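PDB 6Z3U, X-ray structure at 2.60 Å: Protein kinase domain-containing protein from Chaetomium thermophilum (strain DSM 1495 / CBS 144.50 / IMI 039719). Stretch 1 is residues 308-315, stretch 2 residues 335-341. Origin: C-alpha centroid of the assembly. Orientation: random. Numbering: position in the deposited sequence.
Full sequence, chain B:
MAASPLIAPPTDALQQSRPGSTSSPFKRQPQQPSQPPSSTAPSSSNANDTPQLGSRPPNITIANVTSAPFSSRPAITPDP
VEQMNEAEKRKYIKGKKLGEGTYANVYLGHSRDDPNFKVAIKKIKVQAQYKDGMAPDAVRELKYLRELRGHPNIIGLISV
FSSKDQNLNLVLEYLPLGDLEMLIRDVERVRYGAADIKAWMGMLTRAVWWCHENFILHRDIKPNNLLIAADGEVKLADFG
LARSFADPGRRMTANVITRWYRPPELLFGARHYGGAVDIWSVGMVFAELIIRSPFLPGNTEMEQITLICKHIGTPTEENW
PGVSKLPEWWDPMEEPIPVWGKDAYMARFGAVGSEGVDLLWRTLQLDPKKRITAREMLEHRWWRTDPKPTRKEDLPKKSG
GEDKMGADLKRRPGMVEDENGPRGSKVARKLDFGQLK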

# COMPACT_ATOMS: atom_id res chain seq x y z
N ILE B 308 -25.33 -19.94 -3.05
CA ILE B 308 -24.99 -19.87 -1.63
C ILE B 308 -26.20 -20.24 -0.78
O ILE B 308 -26.08 -20.95 0.22
CB ILE B 308 -24.44 -18.48 -1.28
CG1 ILE B 308 -23.11 -18.24 -2.01
CG2 ILE B 308 -24.24 -18.36 0.23
CD1 ILE B 308 -22.57 -16.84 -1.87
N CYS B 309 -27.38 -19.77 -1.18
CA CYS B 309 -28.60 -20.14 -0.46
C CYS B 309 -28.82 -21.65 -0.52
O CYS B 309 -29.24 -22.27 0.46
CB CYS B 309 -29.80 -19.40 -1.05
SG CYS B 309 -29.86 -17.63 -0.67
N LYS B 310 -28.55 -22.26 -1.68
CA LYS B 310 -28.83 -23.68 -1.84
C LYS B 310 -27.85 -24.53 -1.04
O LYS B 310 -28.25 -25.46 -0.33
CB LYS B 310 -28.78 -24.05 -3.33
CG LYS B 310 -29.08 -25.51 -3.65
CD LYS B 310 -28.77 -25.82 -5.11
CE LYS B 310 -28.94 -27.31 -5.42
NZ LYS B 310 -30.37 -27.73 -5.50
N HIS B 311 -26.55 -24.22 -1.13
CA HIS B 311 -25.51 -25.09 -0.60
C HIS B 311 -24.99 -24.68 0.77
O HIS B 311 -24.40 -25.52 1.45
CB HIS B 311 -24.32 -25.16 -1.57
CG HIS B 311 -24.60 -25.94 -2.83
ND1 HIS B 311 -25.86 -26.40 -3.16
CD2 HIS B 311 -23.78 -26.35 -3.82
CE1 HIS B 311 -25.79 -27.05 -4.31
NE2 HIS B 311 -24.54 -27.04 -4.73
N ILE B 312 -25.18 -23.44 1.19
CA ILE B 312 -24.74 -22.97 2.50
C ILE B 312 -25.92 -22.64 3.40
O ILE B 312 -25.97 -23.06 4.55
CB ILE B 312 -23.79 -21.76 2.37
CG1 ILE B 312 -22.45 -22.19 1.77
CG2 ILE B 312 -23.57 -21.11 3.72
CD1 ILE B 312 -22.39 -22.08 0.28
N GLY B 313 -26.88 -21.89 2.88
CA GLY B 313 -28.06 -21.51 3.64
C GLY B 313 -28.53 -20.12 3.24
O GLY B 313 -27.76 -19.27 2.79
N THR B 314 -29.82 -19.89 3.40
CA THR B 314 -30.40 -18.59 3.07
C THR B 314 -30.07 -17.59 4.17
O THR B 314 -30.46 -17.80 5.32
CB THR B 314 -31.91 -18.70 2.89
OG1 THR B 314 -32.21 -19.52 1.75
CG2 THR B 314 -32.53 -17.33 2.70
N PRO B 315 -29.34 -16.51 3.87
CA PRO B 315 -29.12 -15.48 4.89
C PRO B 315 -30.42 -14.76 5.23
O PRO B 315 -31.18 -14.38 4.34
CB PRO B 315 -28.10 -14.53 4.24
CG PRO B 315 -28.26 -14.75 2.78
CD PRO B 315 -28.63 -16.20 2.62
N GLU B 335 -38.55 -20.84 -1.10
CA GLU B 335 -38.64 -21.31 0.28
C GLU B 335 -37.25 -21.26 0.91
O GLU B 335 -36.33 -21.93 0.41
CB GLU B 335 -39.20 -22.72 0.33
CG GLU B 335 -40.67 -22.79 0.70
CD GLU B 335 -40.96 -22.15 2.05
OE1 GLU B 335 -41.59 -21.07 2.08
OE2 GLU B 335 -40.54 -22.71 3.08
N PRO B 336 -37.05 -20.51 1.99
CA PRO B 336 -35.70 -20.37 2.55
C PRO B 336 -35.13 -21.71 2.99
O PRO B 336 -35.85 -22.58 3.49
CB PRO B 336 -35.89 -19.42 3.73
CG PRO B 336 -37.33 -19.55 4.09
CD PRO B 336 -38.05 -19.80 2.81
N ILE B 337 -33.83 -21.87 2.80
CA ILE B 337 -33.12 -23.11 3.13
C ILE B 337 -32.40 -22.89 4.45
O ILE B 337 -31.55 -21.99 4.54
CB ILE B 337 -32.14 -23.50 2.02
CG1 ILE B 337 -32.89 -23.93 0.76
CG2 ILE B 337 -31.21 -24.61 2.51
CD1 ILE B 337 -33.26 -22.79 -0.17
N PRO B 338 -32.69 -23.67 5.50
CA PRO B 338 -31.97 -23.49 6.76
C PRO B 338 -30.48 -23.72 6.59
O PRO B 338 -30.04 -24.55 5.79
CB PRO B 338 -32.60 -24.55 7.69
CG PRO B 338 -33.92 -24.85 7.08
CD PRO B 338 -33.74 -24.70 5.60
N VAL B 339 -29.70 -22.96 7.36
CA VAL B 339 -28.24 -23.04 7.25
C VAL B 339 -27.78 -24.43 7.62
O VAL B 339 -28.15 -24.98 8.67
CB VAL B 339 -27.60 -21.97 8.15
CG1 VAL B 339 -26.08 -22.04 8.05
CG2 VAL B 339 -28.10 -20.59 7.75
N TRP B 340 -26.96 -25.03 6.75
CA TRP B 340 -26.44 -26.36 7.00
C TRP B 340 -25.36 -26.33 8.08
O TRP B 340 -24.51 -25.43 8.11
CB TRP B 340 -25.85 -26.95 5.72
CG TRP B 340 -26.80 -26.97 4.56
CD1 TRP B 340 -26.77 -26.15 3.47
CD2 TRP B 340 -27.93 -27.84 4.38
NE1 TRP B 340 -27.80 -26.46 2.62
CE2 TRP B 340 -28.53 -27.49 3.16
CE3 TRP B 340 -28.48 -28.87 5.14
CZ2 TRP B 340 -29.66 -28.15 2.67
CZ3 TRP B 340 -29.60 -29.52 4.65
CH2 TRP B 340 -30.18 -29.16 3.43
N GLY B 341 -25.39 -27.32 8.97
CA GLY B 341 -24.40 -27.44 10.02
C GLY B 341 -23.20 -28.26 9.58
O GLY B 341 -23.11 -28.75 8.45

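How does a segment without regular helix or strand attach to the helix and the turn that follows it? Four hydrogen bonds do the work, and two of them join backbone to backbone. Thr-314 N donates to Ile-337 O at 2.9 Å, almost perfectly straight at 177°, and Trp-340 N donates to Ile-312 O at 3.1 Å. The same carbonyl receives a CA-H...O contact, with Val-339 CA 3.5 Å from Ile-312 O. The other two bonds use side chains, those of Thr-314 and Trp-340.

Why does the Thr-314 side chain adopt its m rotamer? With CA-to-CB pointing toward the other stretch, a chi1 of -66° places the hydroxyl where Ile-337 N can donate to Thr-314 OG1, at 3.0 Å and 176°. Ile-337 is therefore held through both its backbone N and O by a single residue, one bond to the side chain and one to the main chain. The methyl is not idle: Thr-314 CG2 lies 4.1 Å from Pro-336 CB, a van der Waals contact beside the polar pair.

What does the indole of Trp-340 gain from its conformation? Its CA-to-CB bond points toward the other stretch, and chi1 of -55° (m) with chi2 of 107° brings the pyrrole side of the ring to the last turn. There Trp-340 NE1 donates to Lys-310 O at 3.1 Å and 167°, with the acceptor at the ring edge, near its plane, as an indole N-H requires. Trp-340 CD1 also comes within 3.2 Å of His-311 O. Lys-310 contributes its carbonyl to this bond while its own side chain starts away from the contact, extended through three t angles before turning at chi4 (75°, p).

How do the aliphatic side chains fit around these bonds? Ile-337 sets its CB 3.5 Å from Cys-309 O, and its m, p conformation (chi1 -69°, chi2 87°) leaves CD1 3.9 Å from Thr-314 OG1. Val-339, with chi1 at 180° (t), brings CG1 to 3.6 Å from Ile-312 O, while its CG2 is 4.4 Å from Thr-314 O. Ile-312 points its CA-to-CB bond away and meets the other stretch through its carbonyl, which accepts the bond from Trp-340 N.

Why is there no side chain at Gly-313? Gly-313 CA lies 3.9 Å from Val-339 CA, and an ideal CB would come within 2.6 Å of that same Val-339 CA, a clash. The positive phi, 146° with psi 153°, would also jam a CB against the preceding carbonyl oxygen, so the backbone angles alone call for glycine.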